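Local coordinates for protein N-methyltransferase (Streptoalloteichus sp. ATCC 53650, PDB 5BSZ) that probably transfers a methyl group from S-adenosylmethionine to an amino nitrogen of a deoxysugar made for kedarcidin, at residues S50-A55 / D109-L114; D98-D103 / A128-A133; G116-A121 / L144-W149. All blocks are in the same frame, centred on the assembly; numbering follows the deposited sequence.

Contact 1: S50-A55 / D109-L114. With SAH (S-adenosyl-L-homocysteine), chain B.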
loop_
_atom_site.group_PDB
_atom_site.type_symbol
_atom_site.label_atom_id
_atom_site.label_comp_id
_atom_site.label_asym_id
_atom_site.label_seq_id
_atom_site.Cartn_x
_atom_site.Cartn_y
_atom_site.Cartn_z
ATOM N N SER A 50 -19.675 38.756 -19.036
ATOM C CA SER A 50 -19.360 38.225 -17.734
ATOM C C SER A 50 -19.712 36.734 -17.672
ATOM O O SER A 50 -20.708 36.296 -18.244
ATOM C CB SER A 50 -20.097 38.957 -16.619
ATOM O OG SER A 50 -21.482 38.806 -16.706
ATOM N N LEU A 51 -18.859 35.999 -16.966
ATOM C CA LEU A 51 -18.969 34.515 -16.928
ATOM C C LEU A 51 -18.462 33.973 -15.598
ATOM O O LEU A 51 -17.391 34.378 -15.089
ATOM C CB LEU A 51 -18.175 33.895 -18.075
ATOM C CG LEU A 51 -18.241 32.349 -18.147
ATOM C CD1 LEU A 51 -18.313 31.882 -19.579
ATOM C CD2 LEU A 51 -17.063 31.712 -17.458
ATOM N N LEU A 52 -19.233 33.044 -15.037
ATOM C CA LEU A 52 -18.798 32.245 -13.902
ATOM C C LEU A 52 -18.607 30.750 -14.242
ATOM O O LEU A 52 -19.493 30.145 -14.826
ATOM C CB LEU A 52 -19.831 32.381 -12.804
ATOM C CG LEU A 52 -19.656 31.427 -11.621
ATOM C CD1 LEU A 52 -18.499 31.849 -10.736
ATOM C CD2 LEU A 52 -20.868 31.209 -10.766
ATOM N N ASP A 53 -17.414 30.219 -13.976
ATOM C CA ASP A 53 -17.093 28.795 -14.175
ATOM C C ASP A 53 -17.077 28.075 -12.823
ATOM O O ASP A 53 -16.249 28.332 -11.926
ATOM C CB ASP A 53 -15.789 28.629 -14.951
ATOM C CG ASP A 53 -15.454 27.162 -15.292
ATOM O OD1 ASP A 53 -16.412 26.354 -15.381
ATOM O OD2 ASP A 53 -14.241 26.858 -15.471
ATOM N N VAL A 54 -18.042 27.171 -12.670
ATOM C CA VAL A 54 -18.324 26.457 -11.426
ATOM C C VAL A 54 -17.619 25.090 -11.434
ATOM O O VAL A 54 -17.788 24.311 -12.364
ATOM C CB VAL A 54 -19.833 26.265 -11.223
ATOM C CG1 VAL A 54 -20.117 25.483 -9.960
ATOM C CG2 VAL A 54 -20.532 27.622 -11.208
ATOM N N ALA A 55 -16.826 24.849 -10.381
ATOM C CA ALA A 55 -15.858 23.740 -10.283
ATOM C C ALA A 55 -14.784 23.855 -11.329
ATOM O O ALA A 55 -14.538 22.917 -12.073
ATOM C CB ALA A 55 -16.533 22.363 -10.297
ATOM N N ASP A 109 -23.553 37.133 -17.162
ATOM C CA ASP A 109 -24.247 36.832 -18.416
ATOM C C ASP A 109 -24.319 35.316 -18.720
ATOM O O ASP A 109 -25.259 34.854 -19.330
ATOM C CB ASP A 109 -23.531 37.497 -19.589
ATOM C CG ASP A 109 -23.580 39.051 -19.482
ATOM O OD1 ASP A 109 -24.623 39.495 -19.016
ATOM O OD2 ASP A 109 -22.590 39.762 -19.744
ATOM N N ALA A 110 -23.305 34.581 -18.287
ATOM C CA ALA A 110 -23.229 33.104 -18.482
ATOM C C ALA A 110 -22.665 32.397 -17.246
ATOM O O ALA A 110 -21.793 32.926 -16.523
ATOM C CB ALA A 110 -22.323 32.796 -19.644
ATOM N N VAL A 111 -23.167 31.191 -17.006
ATOM C CA VAL A 111 -22.597 30.299 -15.979
ATOM C C VAL A 111 -22.294 28.940 -16.661
ATOM O O VAL A 111 -23.140 28.350 -17.376
ATOM C CB VAL A 111 -23.550 30.147 -14.779
ATOM C CG1 VAL A 111 -23.032 29.144 -13.747
ATOM C CG2 VAL A 111 -23.813 31.480 -14.047
ATOM N N CYS A 112 -21.092 28.420 -16.436
ATOM C CA CYS A 112 -20.802 27.090 -16.962
ATOM C C CYS A 112 -20.284 26.140 -15.893
ATOM O O CYS A 112 -19.737 26.541 -14.846
ATOM C CB CYS A 112 -19.877 27.161 -18.182
ATOM S SG CYS A 112 -18.247 27.874 -17.852
ATOM N N CYS A 113 -20.458 24.850 -16.164
ATOM C CA CYS A 113 -19.853 23.817 -15.343
ATOM C C CYS A 113 -19.393 22.712 -16.299
ATOM O O CYS A 113 -20.229 22.107 -16.994
ATOM C CB CYS A 113 -20.925 23.314 -14.391
ATOM S SG CYS A 113 -20.345 22.043 -13.238
ATOM N N LEU A 114 -18.090 22.499 -16.366
ATOM C CA LEU A 114 -17.512 21.792 -17.495
ATOM C C LEU A 114 -16.961 20.412 -17.119
ATOM O O LEU A 114 -16.732 20.132 -15.949
ATOM C CB LEU A 114 -16.405 22.640 -18.109
ATOM C CG LEU A 114 -16.876 23.986 -18.650
ATOM C CD1 LEU A 114 -15.704 24.758 -19.218
ATOM C CD2 LEU A 114 -17.941 23.813 -19.719
HETATM N N SAH B . -14.218 22.039 -14.723
HETATM C CA SAH B . -12.780 21.643 -14.480
HETATM C CB SAH B . -12.568 20.733 -13.250
HETATM C CG SAH B . -12.309 19.253 -13.387
HETATM S SD SAH B . -12.041 18.306 -11.927
HETATM C C SAH B . -12.290 21.143 -15.805
HETATM O O SAH B . -13.011 20.927 -16.771
HETATM O OXT SAH B . -11.112 21.087 -15.990
HETATM C "C5'" SAH B . -13.507 18.488 -10.946
HETATM C "C4'" SAH B . -13.336 19.673 -9.977
HETATM O "O4'" SAH B . -14.541 19.881 -9.217
HETATM C "C3'" SAH B . -12.260 19.435 -8.922
HETATM O "O3'" SAH B . -11.319 20.499 -9.029
HETATM C "C2'" SAH B . -12.925 19.498 -7.556
HETATM O "O2'" SAH B . -12.110 20.173 -6.565
HETATM C "C1'" SAH B . -14.205 20.225 -7.882
HETATM N N9 SAH B . -15.344 19.921 -6.995
HETATM C C8 SAH B . -15.717 18.702 -6.503
HETATM N N7 SAH B . -16.800 18.829 -5.704
HETATM C C5 SAH B . -17.090 20.156 -5.663
HETATM C C6 SAH B . -18.102 20.965 -4.988
HETATM N N6 SAH B . -18.979 20.294 -4.220
HETATM N N1 SAH B . -18.092 22.297 -5.226
HETATM C C2 SAH B . -17.167 22.899 -5.981
HETATM N N3 SAH B . -16.204 22.233 -6.643
HETATM C C4 SAH B . -16.132 20.886 -6.519
HETATM O O HOH W 1 -16.421 23.895 -14.705
#

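Contact 2: D98-D103 / A128-A133. With SAH (S-adenosyl-L-homocysteine), chain B.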
loop_
_atom_site.group_PDB
_atom_site.type_symbol
_atom_site.label_atom_id
_atom_site.label_comp_id
_atom_site.label_asym_id
_atom_site.label_seq_id
_atom_site.Cartn_x
_atom_site.Cartn_y
_atom_site.Cartn_z
ATOM N N ASP A 98 -19.100 25.552 -2.382
ATOM C CA ASP A 98 -19.771 24.324 -2.747
ATOM C C ASP A 98 -20.766 24.600 -3.874
ATOM O O ASP A 98 -21.736 25.370 -3.731
ATOM C CB ASP A 98 -20.472 23.756 -1.523
ATOM C CG ASP A 98 -21.134 22.420 -1.791
ATOM O OD1 ASP A 98 -21.030 21.843 -2.920
ATOM O OD2 ASP A 98 -21.881 22.048 -0.867
ATOM N N MET A 99 -20.517 23.933 -4.990
ATOM C CA MET A 99 -21.336 24.100 -6.205
ATOM C C MET A 99 -22.784 23.777 -5.927
ATOM O O MET A 99 -23.666 24.222 -6.660
ATOM C CB MET A 99 -20.818 23.203 -7.370
ATOM C CG MET A 99 -20.797 21.717 -7.073
ATOM S SD MET A 99 -19.976 20.569 -8.268
ATOM C CE MET A 99 -20.990 21.144 -9.564
ATOM N N PHE A 100 -23.041 22.966 -4.906
ATOM C CA PHE A 100 -24.391 22.537 -4.593
ATOM C C PHE A 100 -25.234 23.585 -3.903
ATOM O O PHE A 100 -26.459 23.482 -3.926
ATOM C CB PHE A 100 -24.398 21.232 -3.783
ATOM C CG PHE A 100 -23.776 20.133 -4.554
ATOM C CD1 PHE A 100 -24.321 19.778 -5.772
ATOM C CD2 PHE A 100 -22.586 19.583 -4.152
ATOM C CE1 PHE A 100 -23.695 18.844 -6.544
ATOM C CE2 PHE A 100 -21.963 18.630 -4.934
ATOM C CZ PHE A 100 -22.524 18.268 -6.115
ATOM N N ASP A 101 -24.584 24.532 -3.244
ATOM C CA ASP A 101 -25.310 25.611 -2.586
ATOM C C ASP A 101 -24.311 26.738 -2.289
ATOM O O ASP A 101 -23.462 26.623 -1.382
ATOM C CB ASP A 101 -25.965 25.057 -1.326
ATOM C CG ASP A 101 -26.818 26.113 -0.618
ATOM O OD1 ASP A 101 -26.604 26.358 0.574
ATOM O OD2 ASP A 101 -27.559 26.802 -1.327
ATOM N N PHE A 102 -24.251 27.700 -3.198
ATOM C CA PHE A 102 -23.335 28.833 -3.080
ATOM C C PHE A 102 -24.152 30.088 -3.507
ATOM O O PHE A 102 -25.204 29.991 -4.159
ATOM C CB PHE A 102 -22.069 28.653 -3.947
ATOM C CG PHE A 102 -22.319 28.690 -5.429
ATOM C CD1 PHE A 102 -22.664 27.546 -6.136
ATOM C CD2 PHE A 102 -22.201 29.885 -6.138
ATOM C CE1 PHE A 102 -22.951 27.593 -7.491
ATOM C CE2 PHE A 102 -22.476 29.936 -7.486
ATOM C CZ PHE A 102 -22.843 28.788 -8.178
ATOM N N ASP A 103 -23.645 31.251 -3.142
ATOM C CA ASP A 103 -24.292 32.536 -3.482
ATOM C C ASP A 103 -23.194 33.581 -3.391
ATOM O O ASP A 103 -22.573 33.771 -2.362
ATOM C CB ASP A 103 -25.420 32.816 -2.490
ATOM C CG ASP A 103 -26.702 32.132 -2.900
ATOM O OD1 ASP A 103 -27.260 32.528 -3.952
ATOM O OD2 ASP A 103 -27.133 31.179 -2.197
ATOM N N ALA A 128 -30.547 18.946 -9.300
ATOM C CA ALA A 128 -31.457 20.098 -9.332
ATOM C C ALA A 128 -30.967 21.210 -8.431
ATOM O O ALA A 128 -31.041 22.371 -8.860
ATOM C CB ALA A 128 -32.925 19.720 -9.034
ATOM N N ARG A 129 -30.418 20.908 -7.258
ATOM C CA ARG A 129 -29.901 21.960 -6.382
ATOM C C ARG A 129 -28.728 22.725 -6.961
ATOM O O ARG A 129 -28.694 23.971 -6.885
ATOM C CB ARG A 129 -29.501 21.443 -4.997
ATOM C CG ARG A 129 -30.415 21.960 -3.904
ATOM C CD ARG A 129 -30.279 21.165 -2.618
ATOM N NE ARG A 129 -28.887 21.099 -2.229
ATOM C CZ ARG A 129 -28.319 21.891 -1.332
ATOM N NH1 ARG A 129 -29.019 22.840 -0.718
ATOM N NH2 ARG A 129 -27.040 21.717 -1.071
ATOM N N ALA A 130 -27.755 21.985 -7.512
ATOM C CA ALA A 130 -26.633 22.611 -8.245
ATOM C C ALA A 130 -27.122 23.508 -9.393
ATOM O O ALA A 130 -26.602 24.570 -9.628
ATOM C CB ALA A 130 -25.668 21.576 -8.823
ATOM N N VAL A 131 -28.066 23.038 -10.195
ATOM C CA VAL A 131 -28.492 23.790 -11.365
ATOM C C VAL A 131 -29.261 25.033 -10.922
ATOM O O VAL A 131 -29.140 26.114 -11.530
ATOM C CB VAL A 131 -29.322 22.886 -12.288
ATOM C CG1 VAL A 131 -29.934 23.687 -13.419
ATOM C CG2 VAL A 131 -28.411 21.781 -12.854
ATOM N N ARG A 132 -30.028 24.887 -9.851
ATOM C CA ARG A 132 -30.675 26.057 -9.269
ATOM C C ARG A 132 -29.679 27.112 -8.788
ATOM O O ARG A 132 -29.863 28.336 -8.994
ATOM C CB ARG A 132 -31.612 25.624 -8.151
ATOM C CG ARG A 132 -32.803 26.544 -7.934
ATOM C CD ARG A 132 -34.112 25.750 -7.706
ATOM N NE ARG A 132 -33.869 24.524 -6.931
ATOM C CZ ARG A 132 -34.191 23.261 -7.262
ATOM N NH1 ARG A 132 -34.869 22.945 -8.393
ATOM N NH2 ARG A 132 -33.799 22.297 -6.403
ATOM N N ALA A 133 -28.641 26.658 -8.095
ATOM C CA ALA A 133 -27.681 27.600 -7.552
ATOM C C ALA A 133 -26.980 28.315 -8.695
ATOM O O ALA A 133 -26.731 29.493 -8.552
ATOM C CB ALA A 133 -26.633 26.924 -6.676
HETATM N N SAH B . -14.218 22.039 -14.723
HETATM C CA SAH B . -12.780 21.643 -14.480
HETATM C CB SAH B . -12.568 20.733 -13.250
HETATM C CG SAH B . -12.309 19.253 -13.387
HETATM S SD SAH B . -12.041 18.306 -11.927
HETATM C C SAH B . -12.290 21.143 -15.805
HETATM O O SAH B . -13.011 20.927 -16.771
HETATM O OXT SAH B . -11.112 21.087 -15.990
HETATM C "C5'" SAH B . -13.507 18.488 -10.946
HETATM C "C4'" SAH B . -13.336 19.673 -9.977
HETATM O "O4'" SAH B . -14.541 19.881 -9.217
HETATM C "C3'" SAH B . -12.260 19.435 -8.922
HETATM O "O3'" SAH B . -11.319 20.499 -9.029
HETATM C "C2'" SAH B . -12.925 19.498 -7.556
HETATM O "O2'" SAH B . -12.110 20.173 -6.565
HETATM C "C1'" SAH B . -14.205 20.225 -7.882
HETATM N N9 SAH B . -15.344 19.921 -6.995
HETATM C C8 SAH B . -15.717 18.702 -6.503
HETATM N N7 SAH B . -16.800 18.829 -5.704
HETATM C C5 SAH B . -17.090 20.156 -5.663
HETATM C C6 SAH B . -18.102 20.965 -4.988
HETATM N N6 SAH B . -18.979 20.294 -4.220
HETATM N N1 SAH B . -18.092 22.297 -5.226
HETATM C C2 SAH B . -17.167 22.899 -5.981
HETATM N N3 SAH B . -16.204 22.233 -6.643
HETATM C C4 SAH B . -16.132 20.886 -6.519
#

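Contact 3: G116-A121 / L144-W149. With SAH (S-adenosyl-L-homocysteine), chain B.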
loop_
_atom_site.group_PDB
_atom_site.type_symbol
_atom_site.label_atom_id
_atom_site.label_comp_id
_atom_site.label_asym_id
_atom_site.label_seq_id
_atom_site.Cartn_x
_atom_site.Cartn_y
_atom_site.Cartn_z
ATOM N N GLY A 116 -18.078 17.331 -17.119
ATOM C CA GLY A 116 -18.870 16.450 -16.314
ATOM C C GLY A 116 -18.899 16.683 -14.836
ATOM O O GLY A 116 -19.326 15.791 -14.097
ATOM N N SER A 117 -18.367 17.825 -14.386
ATOM C CA SER A 117 -18.203 18.099 -12.973
ATOM C C SER A 117 -19.530 18.118 -12.208
ATOM O O SER A 117 -19.578 17.761 -11.025
ATOM C CB SER A 117 -17.472 19.422 -12.765
ATOM O OG SER A 117 -16.144 19.304 -13.232
ATOM N N ILE A 118 -20.618 18.388 -12.918
ATOM C CA ILE A 118 -21.900 18.438 -12.271
ATOM C C ILE A 118 -22.333 17.075 -11.707
ATOM O O ILE A 118 -23.141 17.035 -10.802
ATOM C CB ILE A 118 -23.059 19.142 -13.066
ATOM C CG1 ILE A 118 -24.068 19.756 -12.038
ATOM C CG2 ILE A 118 -23.695 18.251 -14.087
ATOM C CD1 ILE A 118 -25.001 20.789 -12.604
ATOM N N ALA A 119 -21.721 16.011 -12.198
ATOM C CA ALA A 119 -22.103 14.627 -11.852
ATOM C C ALA A 119 -21.389 14.162 -10.617
ATOM O O ALA A 119 -21.590 13.057 -10.139
ATOM C CB ALA A 119 -21.793 13.709 -13.035
ATOM N N TYR A 120 -20.682 15.042 -9.924
ATOM C CA TYR A 120 -20.537 14.858 -8.490
ATOM C C TYR A 120 -21.862 14.833 -7.720
ATOM O O TYR A 120 -21.917 14.285 -6.632
ATOM C CB TYR A 120 -19.627 15.952 -7.892
ATOM C CG TYR A 120 -18.138 15.826 -8.158
ATOM C CD1 TYR A 120 -17.252 15.449 -7.144
ATOM C CD2 TYR A 120 -17.611 16.037 -9.387
ATOM C CE1 TYR A 120 -15.888 15.361 -7.366
ATOM C CE2 TYR A 120 -16.257 15.922 -9.635
ATOM C CZ TYR A 120 -15.404 15.569 -8.635
ATOM O OH TYR A 120 -14.076 15.498 -8.934
ATOM N N ALA A 121 -22.927 15.400 -8.289
ATOM C CA ALA A 121 -24.234 15.271 -7.685
ATOM C C ALA A 121 -24.550 13.796 -7.553
ATOM O O ALA A 121 -24.398 13.061 -8.518
ATOM C CB ALA A 121 -25.290 15.957 -8.542
ATOM N N LEU A 144 -26.926 29.270 -19.208
ATOM C CA LEU A 144 -26.371 28.265 -18.311
ATOM C C LEU A 144 -25.919 27.115 -19.209
ATOM O O LEU A 144 -26.703 26.594 -20.019
ATOM C CB LEU A 144 -27.420 27.829 -17.311
ATOM C CG LEU A 144 -26.921 27.199 -16.008
ATOM C CD1 LEU A 144 -28.153 26.982 -15.142
ATOM C CD2 LEU A 144 -26.192 25.889 -16.214
ATOM N N VAL A 145 -24.633 26.824 -19.158
ATOM C CA VAL A 145 -24.022 25.767 -19.998
ATOM C C VAL A 145 -23.461 24.633 -19.140
ATOM O O VAL A 145 -22.509 24.786 -18.356
ATOM C CB VAL A 145 -22.899 26.318 -20.886
ATOM C CG1 VAL A 145 -22.353 25.310 -21.852
ATOM C CG2 VAL A 145 -23.319 27.563 -21.661
ATOM N N ILE A 146 -24.027 23.451 -19.339
ATOM C CA ILE A 146 -23.555 22.225 -18.635
ATOM C C ILE A 146 -22.979 21.231 -19.633
ATOM O O ILE A 146 -23.640 20.879 -20.628
ATOM C CB ILE A 146 -24.725 21.560 -17.918
ATOM C CG1 ILE A 146 -25.297 22.513 -16.875
ATOM C CG2 ILE A 146 -24.284 20.241 -17.286
ATOM C CD1 ILE A 146 -26.607 22.036 -16.282
ATOM N N ASP A 147 -21.705 20.909 -19.416
ATOM C CA ASP A 147 -21.019 19.833 -20.100
ATOM C C ASP A 147 -21.244 18.587 -19.229
ATOM O O ASP A 147 -20.575 18.397 -18.212
ATOM C CB ASP A 147 -19.521 20.143 -20.232
ATOM C CG ASP A 147 -18.734 19.046 -20.978
ATOM O OD1 ASP A 147 -19.373 18.146 -21.596
ATOM O OD2 ASP A 147 -17.470 19.073 -20.904
ATOM N N PRO A 148 -22.264 17.798 -19.565
ATOM C CA PRO A 148 -22.711 16.711 -18.717
ATOM C C PRO A 148 -21.690 15.588 -18.683
ATOM O O PRO A 148 -20.810 15.516 -19.544
ATOM C CB PRO A 148 -24.012 16.246 -19.404
ATOM C CG PRO A 148 -23.695 16.430 -20.836
ATOM C CD PRO A 148 -22.904 17.723 -20.890
ATOM N N TRP A 149 -21.769 14.757 -17.655
ATOM C CA TRP A 149 -21.054 13.466 -17.681
ATOM C C TRP A 149 -21.925 12.518 -18.516
ATOM O O TRP A 149 -23.031 12.923 -18.991
ATOM C CB TRP A 149 -20.868 12.967 -16.238
ATOM C CG TRP A 149 -20.110 11.665 -16.119
ATOM C CD1 TRP A 149 -20.571 10.526 -15.523
ATOM C CD2 TRP A 149 -18.808 11.335 -16.630
ATOM N NE1 TRP A 149 -19.646 9.535 -15.621
ATOM C CE2 TRP A 149 -18.556 9.997 -16.307
ATOM C CE3 TRP A 149 -17.825 12.042 -17.311
ATOM C CZ2 TRP A 149 -17.369 9.348 -16.654
ATOM C CZ3 TRP A 149 -16.634 11.397 -17.633
ATOM C CH2 TRP A 149 -16.432 10.049 -17.334
HETATM N N SAH B . -14.218 22.039 -14.723
HETATM C CA SAH B . -12.780 21.643 -14.480
HETATM C CB SAH B . -12.568 20.733 -13.250
HETATM C CG SAH B . -12.309 19.253 -13.387
HETATM S SD SAH B . -12.041 18.306 -11.927
HETATM C C SAH B . -12.290 21.143 -15.805
HETATM O O SAH B . -13.011 20.927 -16.771
HETATM O OXT SAH B . -11.112 21.087 -15.990
HETATM C "C5'" SAH B . -13.507 18.488 -10.946
HETATM C "C4'" SAH B . -13.336 19.673 -9.977
HETATM O "O4'" SAH B . -14.541 19.881 -9.217
HETATM C "C3'" SAH B . -12.260 19.435 -8.922
HETATM O "O3'" SAH B . -11.319 20.499 -9.029
HETATM C "C2'" SAH B . -12.925 19.498 -7.556
HETATM O "O2'" SAH B . -12.110 20.173 -6.565
HETATM C "C1'" SAH B . -14.205 20.225 -7.882
HETATM N N9 SAH B . -15.344 19.921 -6.995
HETATM C C8 SAH B . -15.717 18.702 -6.503
HETATM N N7 SAH B . -16.800 18.829 -5.704
HETATM C C5 SAH B . -17.090 20.156 -5.663
HETATM C C6 SAH B . -18.102 20.965 -4.988
HETATM N N6 SAH B . -18.979 20.294 -4.220
HETATM N N1 SAH B . -18.092 22.297 -5.226
HETATM C C2 SAH B . -17.167 22.899 -5.981
HETATM N N3 SAH B . -16.204 22.233 -6.643
HETATM C C4 SAH B . -16.132 20.886 -6.519
HETATM O O HOH W 2 -20.603 19.515 -15.741
#

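Contact 1: S50-A55 / D109-L114
Leu52 bonds through both of its backbone polar groups to the partner strand: its N donates to Ala110 O (3.0 Å), and its O accepts from Cys112 N (2.9 Å). The same alternation continues toward the cofactor, where Val54 N reaches Cys112 O at 2.8 Å in an almost straight bond, and is preceded by Ala110 N to Ser50 O. With 18° between the strand directions, this is the parallel pairing of 50-54 with 110-113 at the centre of a Rossmann-like methyltransferase sheet, where strand order reverses and the C-terminal strand ends face S-adenosyl-L-homocysteine. The direct side-chain hydrogen bonds lie at the opposite end. Ser50 OG sits between its own N and carbonyl carbon (chi1 64°) and takes the N-H of Asp109, with 2.7 Å from OG to N. Asp109 OD2 in return accepts Ser50 N at 3.2 Å, from 35° above the carboxylate plane, and also binds Arg49 N. An alanine at Asp109 would probably leave the backbone N-H groups of Ser50 and Arg49 without this shared acceptor. Apolar contacts divide between the faces: Leu51 CD2 lies 4.0 Å from Cys112 SG on one, and on the other Val54 CG2 meets Val111 CG1 at 3.9 Å, the two side chains crossing obliquely. Beyond the last strand bond, Leu114 N donates to a water that also lies beside Asp53 OD1 and Val54 O. The amino group of the ligand donates its N-H to Ala55 O (2.8 Å from SAH N) and, weakly, to Leu114 O.

Contact 2: D98-D103 / A128-A133
The rings of Phe100 and Phe102 meet two alanines spaced along helix 124-135, Phe100 CD1 touching Ala130 CB and Phe102 CE1 touching Ala133 CB, each at 3.8 Å. Their loop is a type I beta turn from Asp98 to Asp101 overlaid with an Asx turn, and it follows strand 94-96 to form the adenine-binding loop of the Rossmann-like domain. Met99 CG, set between its own N and carbonyl carbon (chi1 59°), covers one face of the Phe100 ring over its centre and also lies 3.3 Å from SAH N1. The carbonyl carbon of Met99 lies in plane at the edge of the Phe102 ring. Arg129 was deposited in two conformers; in the one given, Phe100 O lies over one face of the guanidinium, displaced toward the rim, a tentative contact without a hydrogen bond. In that conformer Arg129 NH1 is 4.3 Å from Asp101 OD2, where only a loose attraction of charges is likely; Asp101 OD2 forms a salt bridge with Arg136, just past the end of helix 124-135. Phe102 also stacks on His137 and packs against Leu52 and Val54 of the central sheet. Met99 N donates to SAH N1 (2.9 Å), and Asp98 OD1 accepts from SAH N6 at 2.9 Å, nearly straight at 175°. That same OD1 also takes Phe100 N, at 3.0 Å and from 69° above the carboxylate plane.

Contact 3: G116-A121 / L144-W149
Gly116 donates its N-H to Asp147 O, 2.9 Å from N to O, in a bent bond of 135°, and its CA carries a second, CA-H...O contact to the same oxygen. Here the chain leaving strand 143-146 comes within 3.9 Å of Gly116, measured between the CA atoms of Gly116 and Trp149. The positive phi of Gly116, 71°, suits a glycine, and a beta carbon at this position would come uncomfortably near Trp149 CE3. Just after it, residues 117-120 wind into a 3-10 turn, with Ala119 N, Tyr120 N and Ala121 N each bonded three residues back. A water extends the link: it accepts from Ile118 N and donates to Asp147 O (2.7 Å).

Among the side chains, Ala119 CB and Trp149 CB pack tightly at 3.4 Å. Trp149 CG is anti to its own N (chi1 -178°), and the indole beyond it leads away from the turn, binding Ser185 OG through NE1; the side chain comes about 4 Å from the bound thymidine (nearest atoms). Ile118 CG2 meets Ile146 CG2 at 3.8 Å, the side chains crossing at about a right angle. The turn also lines the cofactor pocket, with one face of Tyr120 lying under SAH C8, offset toward the ring rim, and Ser117 OG, which bonds to Leu114 O, 3.6 Å from SAH C5'. Asp147 is held at its carboxylate by Thr115 N and Arg238. Ile118 is packed against Leu127, Ala130, Val131 and Met134 of helix 124-135 and Tyr216 of helix 213-222, while strand 143-146 lies in the sheet between strands 110-113 and 240-245.

In the fold
From the N terminus, strand 50-54 opens contact 1, which closes at 109-114 with 53 residues looped out between. Contact 2 opens inside that loop, at 98-103, and closes beyond it on helix 124-135, so contacts 1 and 2 cross. Contact 3 starts at 116-121, after contact 1 has closed, and ends at 144-149, past the closure of contact 2; it therefore crosses contact 2 but follows contact 1 in series. Strand 110-113 ties contacts 1 and 3 into one sheet, pairing with strand 50-54 on one side and bonding to Val145 of strand 143-146 on the other. Val54 against Met99 joins the sheet to the adenine loop, and Ile118 against Val131 joins the 116-121 turn to helix 124-135.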